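Local coordinates for hypothetical protein lpg0944 (Legionella pneumophila subsp. pneumophila str. Philadelphia 1, PDB 4RXV) that is of unknown function but probably acts as a cysteine peptidase or related enzyme, through an N-terminal RavJ peptidase domain of the papain-like CA clan, at residues A[11-16]-A[107-112]; A[168-173]-A[183-188]. All coordinates share one frame; numbering follows the deposited sequence.

From the N terminus, helix 6-14 comes first, and interaction 1 sets its last turn and the residues after it against helix 105-114. This closes a long excursion of 90 residues that includes helices 37-50 and 74-84 and the three-stranded sheet. The chain then runs through strands 123-133 and 136-146 before interaction 2 joins strand 168-170 to 183-188, closing a loop of nine residues that begins in helix 172-176. The two closures follow in series and neither encloses the other. In space they meet: Ser-109 CB lies 3.5 Å from Val-170 CG1, and Leu-13 CB lies 4.0 Å from Leu-185 CD1. Both helices pack on the face carrying Val-170, at the outermost strand 168-170.

Interaction 1 (A[11-16]-A[107-112]); sequences ERLKQE and YHSAGV
The last turn of helix 6-14, with the residues that follow it, packs against helix 105-114 as a buried helix-helix contact in the peptidase domain; the backbones come nearest at Leu-13 and Ser-109, whose CA atoms are 7.2 Å apart. Val-112 fills the middle. Arg-12 leaves with CG anti to the backbone N and bends at chi2 (64°), so that Val-112 CG1 sits over the centre of one guanidinium face, 3.6 Å from Arg-12 CZ. In the plane of that group, Arg-12 NH1 donates to Glu-16 OE2 at 2.8 Å, nearly straight at 168°, a salt bridge that fixes the rotation of the guanidinium. Val-112 CG2 meets Glu-16 CG at 4.0 Å. Glu-16 OE1 approaches the edge of the His-108 ring, 3.1 Å from His-108 CE1, with carboxylate and ring crossing obliquely, planes 37° apart, and the amide of Asn-85 joins that oxygen to His-108 NE2. Leu-13 CD2 touches Ser-109 OG at 3.9 Å; that hydroxyl and His-108 ND1 are both hydrogen-bonded to Tyr-18 OH. One further indirect polar link is a water that accepts from Arg-12 NE at 2.9 Å and donates to Val-112 O at 2.8 Å.

Interaction 2 (A[168-173]-A[183-188]); sequences LIVDPW and QALAIP
Val-170 and Leu-185 lie on one face of an antiparallel pairing, and Ile-169 and Ile-187 on the other. On the first face Val-170 spreads its two methyls over different partners: CG1, anti to the backbone N, meets Leu-185 CD2 at 4.3 Å, while CG2 turns to the methyl of Ala-186. Leu-13 of helix 6-14 packs on both Val-170 and Leu-185. On the second face Ile-187 takes the crowded first torsion (chi1 80°), with CG1 between the backbone N and the carbonyl carbon. Together with a bend at chi2, this brings CD1 to strand 168-170, 3.5 Å from Ile-169 O and 4.0 Å from Ile-169 CB. Leu-168 forks at the end of the pairing, CD1 4.4 Å from Ala-186 CB and CD2 4.2 Å from Pro-188 CD.

The backbone fixes this register. Ile-169 N donates to Ile-187 O almost in line (175°), and Ile-187 N returns a bond of 3.1 Å to Ile-169 O, on a lone pair. A weak, bent bond from Ala-186 N reaches the same oxygen. Ala-186 has positive phi (67°), and the register slips by one. Beyond the slip, Asp-171 N donates to Ala-184 O at 2.8 Å.

Strand 168-170 pairs on its other side with strand 136-146; residues 184-187 run along its outer side, with a corner at Ala-186. Asp-171 OD2 is hydrogen-bonded to His-139 NE2, a His-Asp pair as in the Cys-His-Asp/Asn sites of clan CA peptidases, and the helix start would probably favour a charged carboxylate. The arrangement is an antiparallel pairing interrupted by a G1 beta bulge, Ala-186 and Ile-187 both opposite Ile-169, followed by a strand-to-helix turn in which Asp-171, just past the strand, is the N-cap of helix 172-176, its OD1 taking Ala-174 N.

Interaction 1 (A[11-16]-A[107-112])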
ATOM      1  N   GLU A  11       7.803   3.936 -10.635  1.00  8.79           N
ATOM      2  CA  GLU A  11       9.074   3.223 -10.630  1.00  9.34           C
ATOM      3  C   GLU A  11       9.585   3.015  -9.206  1.00  9.14           C
ATOM      4  O   GLU A  11      10.047   1.933  -8.873  1.00  9.23           O
ATOM      5  CB  GLU A  11      10.108   3.944 -11.483  1.00 11.47           C
ATOM      6  CG  GLU A  11       9.869   3.780 -12.977  1.00 18.60           C
ATOM      7  CD  GLU A  11       9.834   2.304 -13.425  1.00 22.82           C
ATOM      8  OE1 GLU A  11      10.658   1.504 -12.899  1.00 23.54           O
ATOM      9  OE2 GLU A  11       8.972   1.937 -14.285  1.00 22.91           O
ATOM     10  N   ARG A  12       9.481   4.039  -8.358  1.00  8.42           N
ATOM     11  CA  ARG A  12       9.900   3.920  -6.966  1.00  8.58           C
ATOM     12  C   ARG A  12       9.095   2.805  -6.264  1.00  7.79           C
ATOM     13  O   ARG A  12       9.647   2.040  -5.477  1.00  8.19           O
ATOM     14  CB  ARG A  12       9.716   5.240  -6.230  1.00  8.89           C
ATOM     15  CG  ARG A  12       9.943   5.152  -4.723  1.00  8.84           C
ATOM     16  CD  ARG A  12      11.386   4.788  -4.373  1.00  9.11           C
ATOM     17  NE  ARG A  12      11.599   4.638  -2.943  1.00  9.17           N
ATOM     18  CZ  ARG A  12      11.493   3.493  -2.293  1.00  8.96           C
ATOM     19  NH1 ARG A  12      11.129   2.388  -2.916  1.00  8.76           N
ATOM     20  NH2 ARG A  12      11.738   3.468  -1.004  1.00  9.55           N
ATOM     21  N   LEU A  13       7.796   2.735  -6.520  1.00  7.32           N
ATOM     22  CA  LEU A  13       6.959   1.706  -5.907  1.00  7.29           C
ATOM     23  C   LEU A  13       7.275   0.324  -6.485  1.00  7.07           C
ATOM     24  O   LEU A  13       7.231  -0.669  -5.746  1.00  8.15           O
ATOM     25  CB  LEU A  13       5.490   2.080  -6.116  1.00  7.36           C
ATOM     26  CG  LEU A  13       5.041   3.328  -5.358  1.00  7.80           C
ATOM     27  CD1 LEU A  13       3.764   3.897  -5.942  1.00  7.95           C
ATOM     28  CD2 LEU A  13       4.851   3.030  -3.856  1.00  8.19           C
ATOM     29  N   LYS A  14       7.593   0.243  -7.773  1.00  7.91           N
ATOM     30  CA  LYS A  14       7.998  -1.025  -8.373  1.00  8.50           C
ATOM     31  C   LYS A  14       9.250  -1.599  -7.687  1.00  8.35           C
ATOM     32  O   LYS A  14       9.408  -2.808  -7.584  1.00  8.64           O
ATOM     33  CB  LYS A  14       8.189  -0.877  -9.889  1.00  8.63           C
ATOM     34  CG  LYS A  14       6.896  -0.794 -10.639  1.00  9.97           C
ATOM     35  CD  LYS A  14       7.046  -0.375 -12.077  1.00 11.76           C
ATOM     36  CE  LYS A  14       7.909  -1.303 -12.865  1.00 13.44           C
ATOM     37  NZ  LYS A  14       7.907  -0.911 -14.295  1.00 16.72           N
ATOM     38  N   GLN A  15      10.145  -0.732  -7.209  1.00  8.29           N
ATOM     39  CA  GLN A  15      11.347  -1.183  -6.533  1.00  8.39           C
ATOM     40  C   GLN A  15      11.032  -2.012  -5.299  1.00  7.62           C
ATOM     41  O   GLN A  15      11.889  -2.766  -4.851  1.00  8.44           O
ATOM     42  CB  GLN A  15      12.243  -0.010  -6.161  1.00  9.52           C
ATOM     43  CG  GLN A  15      12.856   0.679  -7.357  1.00 10.20           C
ATOM     44  CD  GLN A  15      13.642   1.898  -6.982  1.00 10.95           C
ATOM     45  OE1 GLN A  15      13.177   3.011  -7.132  1.00 13.04           O
ATOM     46  NE2 GLN A  15      14.845   1.693  -6.500  1.00 12.70           N
ATOM     47  N   GLU A  16       9.837  -1.860  -4.717  1.00  7.56           N
ATOM     48  CA  GLU A  16       9.483  -2.597  -3.525  1.00  7.67           C
ATOM     49  C   GLU A  16       9.105  -4.044  -3.796  1.00  7.56           C
ATOM     50  O   GLU A  16       8.990  -4.823  -2.863  1.00  8.36           O
ATOM     51  CB  GLU A  16       8.354  -1.877  -2.768  1.00  7.98           C
ATOM     52  CG  GLU A  16       8.795  -0.525  -2.267  1.00  8.34           C
ATOM     53  CD  GLU A  16      10.029  -0.630  -1.394  1.00  9.29           C
ATOM     54  OE1 GLU A  16       9.942  -1.228  -0.307  1.00 12.88           O
ATOM     55  OE2 GLU A  16      11.093  -0.130  -1.795  1.00 10.71           O
ATOM     56  N   TYR A 107      -0.250   0.807   4.023  1.00  7.19           N
ATOM     57  CA  TYR A 107       0.561   1.599   4.920  1.00  7.19           C
ATOM     58  C   TYR A 107       2.023   1.573   4.469  1.00  6.67           C
ATOM     59  O   TYR A 107       2.736   2.544   4.679  1.00  7.65           O
ATOM     60  CB  TYR A 107       0.447   1.076   6.337  1.00  7.69           C
ATOM     61  CG  TYR A 107      -0.946   1.060   6.948  1.00  7.54           C
ATOM     62  CD1 TYR A 107      -2.045   1.662   6.362  1.00  8.00           C
ATOM     63  CD2 TYR A 107      -1.151   0.373   8.134  1.00  9.18           C
ATOM     64  CE1 TYR A 107      -3.296   1.606   6.949  1.00  9.84           C
ATOM     65  CE2 TYR A 107      -2.394   0.319   8.721  1.00  9.92           C
ATOM     66  CZ  TYR A 107      -3.458   0.925   8.111  1.00 10.60           C
ATOM     67  OH  TYR A 107      -4.711   0.889   8.683  1.00 14.65           O
ATOM     68  N   HIS A 108       2.460   0.457   3.882  1.00  7.39           N
ATOM     69  CA  HIS A 108       3.833   0.349   3.393  1.00  6.96           C
ATOM     70  C   HIS A 108       4.082   1.421   2.345  1.00  6.94           C
ATOM     71  O   HIS A 108       5.059   2.159   2.406  1.00  7.39           O
ATOM     72  CB  HIS A 108       4.030  -1.041   2.813  1.00  7.20           C
ATOM     73  CG  HIS A 108       5.435  -1.371   2.447  1.00  7.71           C
ATOM     74  ND1 HIS A 108       6.118  -0.748   1.425  1.00  7.66           N
ATOM     75  CD2 HIS A 108       6.264  -2.303   2.969  1.00  8.68           C
ATOM     76  CE1 HIS A 108       7.323  -1.277   1.359  1.00  7.88           C
ATOM     77  NE2 HIS A 108       7.433  -2.224   2.278  1.00  8.20           N
ATOM     78  N   SER A 109       3.210   1.488   1.353  0.86  6.59           N
ATOM     79  CA  SER A 109       3.354   2.489   0.285  0.86  6.74           C
ATOM     80  C   SER A 109       3.200   3.907   0.796  0.86  6.95           C
ATOM     81  O   SER A 109       3.905   4.797   0.301  0.86  6.92           O
ATOM     82  CB  SER A 109       2.362   2.244  -0.846  0.86  7.63           C
ATOM     83  OG  SER A 109       2.572   1.004  -1.469  0.86  8.09           O
ATOM     84  N   ALA A 110       2.326   4.150   1.766  1.00  6.69           N
ATOM     85  CA  ALA A 110       2.256   5.473   2.370  1.00  7.06           C
ATOM     86  C   ALA A 110       3.624   5.871   2.924  1.00  7.41           C
ATOM     87  O   ALA A 110       4.061   7.009   2.730  1.00  7.65           O
ATOM     88  CB  ALA A 110       1.190   5.528   3.440  1.00  7.97           C
ATOM     89  N   GLY A 111       4.321   4.942   3.585  1.00  7.07           N
ATOM     90  CA  GLY A 111       5.658   5.224   4.084  1.00  7.31           C
ATOM     91  C   GLY A 111       6.653   5.519   2.988  1.00  7.28           C
ATOM     92  O   GLY A 111       7.412   6.487   3.083  1.00  8.38           O
ATOM     93  N   VAL A 112       6.658   4.703   1.941  1.00  6.97           N
ATOM     94  CA  VAL A 112       7.547   4.930   0.805  1.00  6.98           C
ATOM     95  C   VAL A 112       7.357   6.334   0.235  1.00  7.64           C
ATOM     96  O   VAL A 112       8.321   7.027  -0.077  1.00  8.57           O
ATOM     97  CB  VAL A 112       7.326   3.848  -0.271  1.00  7.64           C
ATOM     98  CG1 VAL A 112       8.014   4.195  -1.566  1.00  8.71           C
ATOM     99  CG2 VAL A 112       7.775   2.469   0.246  1.00  8.34           C
TER
HETATM  100  O   HOH W   1      10.809   7.000  -1.439  1.00 21.86           O

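Interaction 2 (A[168-173]-A[183-188])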
ATOM      1  N   LEU A 168      -3.910  10.168  -7.521  1.00  7.92           N
ATOM      2  CA  LEU A 168      -3.358   8.872  -7.898  1.00  8.16           C
ATOM      3  C   LEU A 168      -3.553   7.845  -6.784  1.00  7.63           C
ATOM      4  O   LEU A 168      -3.409   8.143  -5.604  1.00  8.90           O
ATOM      5  CB  LEU A 168      -1.874   8.980  -8.202  1.00  9.47           C
ATOM      6  CG  LEU A 168      -1.521   9.928  -9.343  1.00 11.73           C
ATOM      7  CD1 LEU A 168      -0.022  10.167  -9.399  1.00 13.65           C
ATOM      8  CD2 LEU A 168      -1.999   9.378 -10.687  1.00 12.99           C
ATOM      9  N   ILE A 169      -3.921   6.641  -7.186  1.00  7.11           N
ATOM     10  CA  ILE A 169      -4.179   5.537  -6.281  1.00  7.27           C
ATOM     11  C   ILE A 169      -2.924   4.675  -6.156  1.00  6.90           C
ATOM     12  O   ILE A 169      -2.237   4.418  -7.166  1.00  7.51           O
ATOM     13  CB  ILE A 169      -5.380   4.715  -6.818  1.00  7.77           C
ATOM     14  CG1 ILE A 169      -6.664   5.545  -6.665  1.00 10.38           C
ATOM     15  CG2 ILE A 169      -5.529   3.363  -6.150  1.00  9.30           C
ATOM     16  CD1 ILE A 169      -7.714   5.192  -7.677  1.00 12.26           C
ATOM     17  N   VAL A 170      -2.672   4.162  -4.962  1.00  6.68           N
ATOM     18  CA  VAL A 170      -1.523   3.317  -4.672  1.00  6.91           C
ATOM     19  C   VAL A 170      -2.026   2.140  -3.809  1.00  6.87           C
ATOM     20  O   VAL A 170      -2.412   2.318  -2.657  1.00  7.51           O
ATOM     21  CB  VAL A 170      -0.387   4.094  -3.991  1.00  7.19           C
ATOM     22  CG1 VAL A 170       0.797   3.168  -3.799  1.00  8.11           C
ATOM     23  CG2 VAL A 170      -0.011   5.331  -4.817  1.00  9.25           C
ATOM     24  N   ASP A 171      -1.970   0.944  -4.384  1.00  6.69           N
ATOM     25  CA  ASP A 171      -2.561  -0.239  -3.790  1.00  6.58           C
ATOM     26  C   ASP A 171      -1.589  -1.417  -3.919  1.00  6.68           C
ATOM     27  O   ASP A 171      -1.699  -2.233  -4.852  1.00  7.34           O
ATOM     28  CB  ASP A 171      -3.897  -0.538  -4.464  1.00  7.57           C
ATOM     29  CG  ASP A 171      -4.685  -1.632  -3.763  1.00  7.72           C
ATOM     30  OD1 ASP A 171      -4.132  -2.357  -2.891  1.00  8.24           O
ATOM     31  OD2 ASP A 171      -5.888  -1.764  -4.095  1.00  8.72           O
ATOM     32  N   PRO A 172      -0.631  -1.535  -2.993  1.00  6.48           N
ATOM     33  CA  PRO A 172       0.321  -2.642  -3.080  1.00  6.85           C
ATOM     34  C   PRO A 172      -0.327  -4.023  -2.943  1.00  6.71           C
ATOM     35  O   PRO A 172       0.145  -4.985  -3.548  1.00  7.60           O
ATOM     36  CB  PRO A 172       1.287  -2.370  -1.930  1.00  7.60           C
ATOM     37  CG  PRO A 172       0.526  -1.484  -0.981  1.00  7.54           C
ATOM     38  CD  PRO A 172      -0.317  -0.618  -1.878  1.00  7.06           C
ATOM     39  N   TRP A 173      -1.415  -4.134  -2.178  1.00  6.54           N
ATOM     40  CA  TRP A 173      -2.130  -5.405  -2.089  1.00  7.14           C
ATOM     41  C   TRP A 173      -2.608  -5.883  -3.449  1.00  7.14           C
ATOM     42  O   TRP A 173      -2.506  -7.077  -3.745  1.00  7.78           O
ATOM     43  CB  TRP A 173      -3.270  -5.303  -1.086  1.00  7.32           C
ATOM     44  CG  TRP A 173      -4.005  -6.572  -0.794  1.00  7.70           C
ATOM     45  CD1 TRP A 173      -3.645  -7.563   0.085  1.00  8.15           C
ATOM     46  CD2 TRP A 173      -5.275  -6.954  -1.317  1.00  8.12           C
ATOM     47  NE1 TRP A 173      -4.629  -8.518   0.141  1.00  8.51           N
ATOM     48  CE2 TRP A 173      -5.638  -8.170  -0.713  1.00  8.49           C
ATOM     49  CE3 TRP A 173      -6.153  -6.367  -2.218  1.00  8.88           C
ATOM     50  CZ2 TRP A 173      -6.856  -8.830  -0.996  1.00  9.30           C
ATOM     51  CZ3 TRP A 173      -7.364  -7.019  -2.510  1.00  9.08           C
ATOM     52  CH2 TRP A 173      -7.697  -8.234  -1.890  1.00  9.12           C
ATOM     53  N   GLN A 183      -2.184  -1.005 -12.971  0.53  8.42           N
ATOM     54  CA  GLN A 183      -3.509  -1.074 -12.366  0.53  9.28           C
ATOM     55  C   GLN A 183      -3.512  -0.781 -10.876  0.53  8.09           C
ATOM     56  O   GLN A 183      -4.550  -0.921 -10.241  0.53  8.37           O
ATOM     57  CB  GLN A 183      -4.112  -2.459 -12.582  0.53 14.39           C
ATOM     58  CG  GLN A 183      -4.494  -2.722 -14.013  0.53 23.30           C
ATOM     59  CD  GLN A 183      -5.096  -4.097 -14.217  0.53 38.61           C
ATOM     60  OE1 GLN A 183      -5.317  -4.847 -13.265  0.53 55.41           O
ATOM     61  NE2 GLN A 183      -5.361  -4.440 -15.477  0.53 35.50           N
ATOM     62  N   ALA A 184      -2.378  -0.364 -10.309  1.00  7.82           N
ATOM     63  CA  ALA A 184      -2.277  -0.314  -8.850  1.00  7.12           C
ATOM     64  C   ALA A 184      -1.299   0.683  -8.273  1.00  7.47           C
ATOM     65  O   ALA A 184      -1.495   1.092  -7.137  1.00  8.71           O
ATOM     66  CB  ALA A 184      -1.925  -1.697  -8.328  1.00  8.48           C
ATOM     67  N   LEU A 185      -0.223   1.020  -8.962  1.00  7.46           N
ATOM     68  CA  LEU A 185       0.864   1.806  -8.363  1.00  7.85           C
ATOM     69  C   LEU A 185       0.939   3.196  -9.010  1.00  7.70           C
ATOM     70  O   LEU A 185       1.615   3.395 -10.030  1.00  8.05           O
ATOM     71  CB  LEU A 185       2.201   1.078  -8.457  1.00  7.72           C
ATOM     72  CG  LEU A 185       2.258  -0.289  -7.752  1.00  7.76           C
ATOM     73  CD1 LEU A 185       3.613  -0.937  -7.914  1.00  9.06           C
ATOM     74  CD2 LEU A 185       1.882  -0.182  -6.258  1.00  8.25           C
ATOM     75  N   ALA A 186       0.270   4.159  -8.370  1.00  8.22           N
ATOM     76  CA  ALA A 186       0.257   5.568  -8.740  1.00  9.00           C
ATOM     77  C   ALA A 186      -0.441   5.776 -10.077  1.00  9.08           C
ATOM     78  O   ALA A 186       0.156   6.257 -11.049  1.00 10.37           O
ATOM     79  CB  ALA A 186       1.649   6.156  -8.714  1.00  9.95           C
ATOM     80  N   ILE A 187      -1.718   5.397 -10.113  1.00  8.60           N
ATOM     81  CA  ILE A 187      -2.517   5.464 -11.324  1.00  8.88           C
ATOM     82  C   ILE A 187      -3.866   6.128 -11.058  1.00  8.43           C
ATOM     83  O   ILE A 187      -4.367   6.134  -9.936  1.00  8.80           O
ATOM     84  CB  ILE A 187      -2.725   4.039 -11.983  1.00  9.85           C
ATOM     85  CG1 ILE A 187      -3.827   3.144 -11.330  1.00 12.34           C
ATOM     86  CG2 ILE A 187      -1.404   3.294 -12.102  1.00 10.63           C
ATOM     87  CD1 ILE A 187      -3.656   2.776  -9.924  1.00 12.33           C
ATOM     88  N   PRO A 188      -4.462   6.717 -12.090  1.00  8.95           N
ATOM     89  CA  PRO A 188      -5.801   7.285 -11.929  1.00  9.60           C
ATOM     90  C   PRO A 188      -6.871   6.228 -11.753  1.00  9.61           C
ATOM     91  O   PRO A 188      -6.691   5.066 -12.129  1.00 10.14           O
ATOM     92  CB  PRO A 188      -6.019   8.073 -13.223  1.00 11.08           C
ATOM     93  CG  PRO A 188      -5.114   7.413 -14.203  1.00 12.65           C
ATOM     94  CD  PRO A 188      -3.948   6.884 -13.459  1.00 10.04           C
TER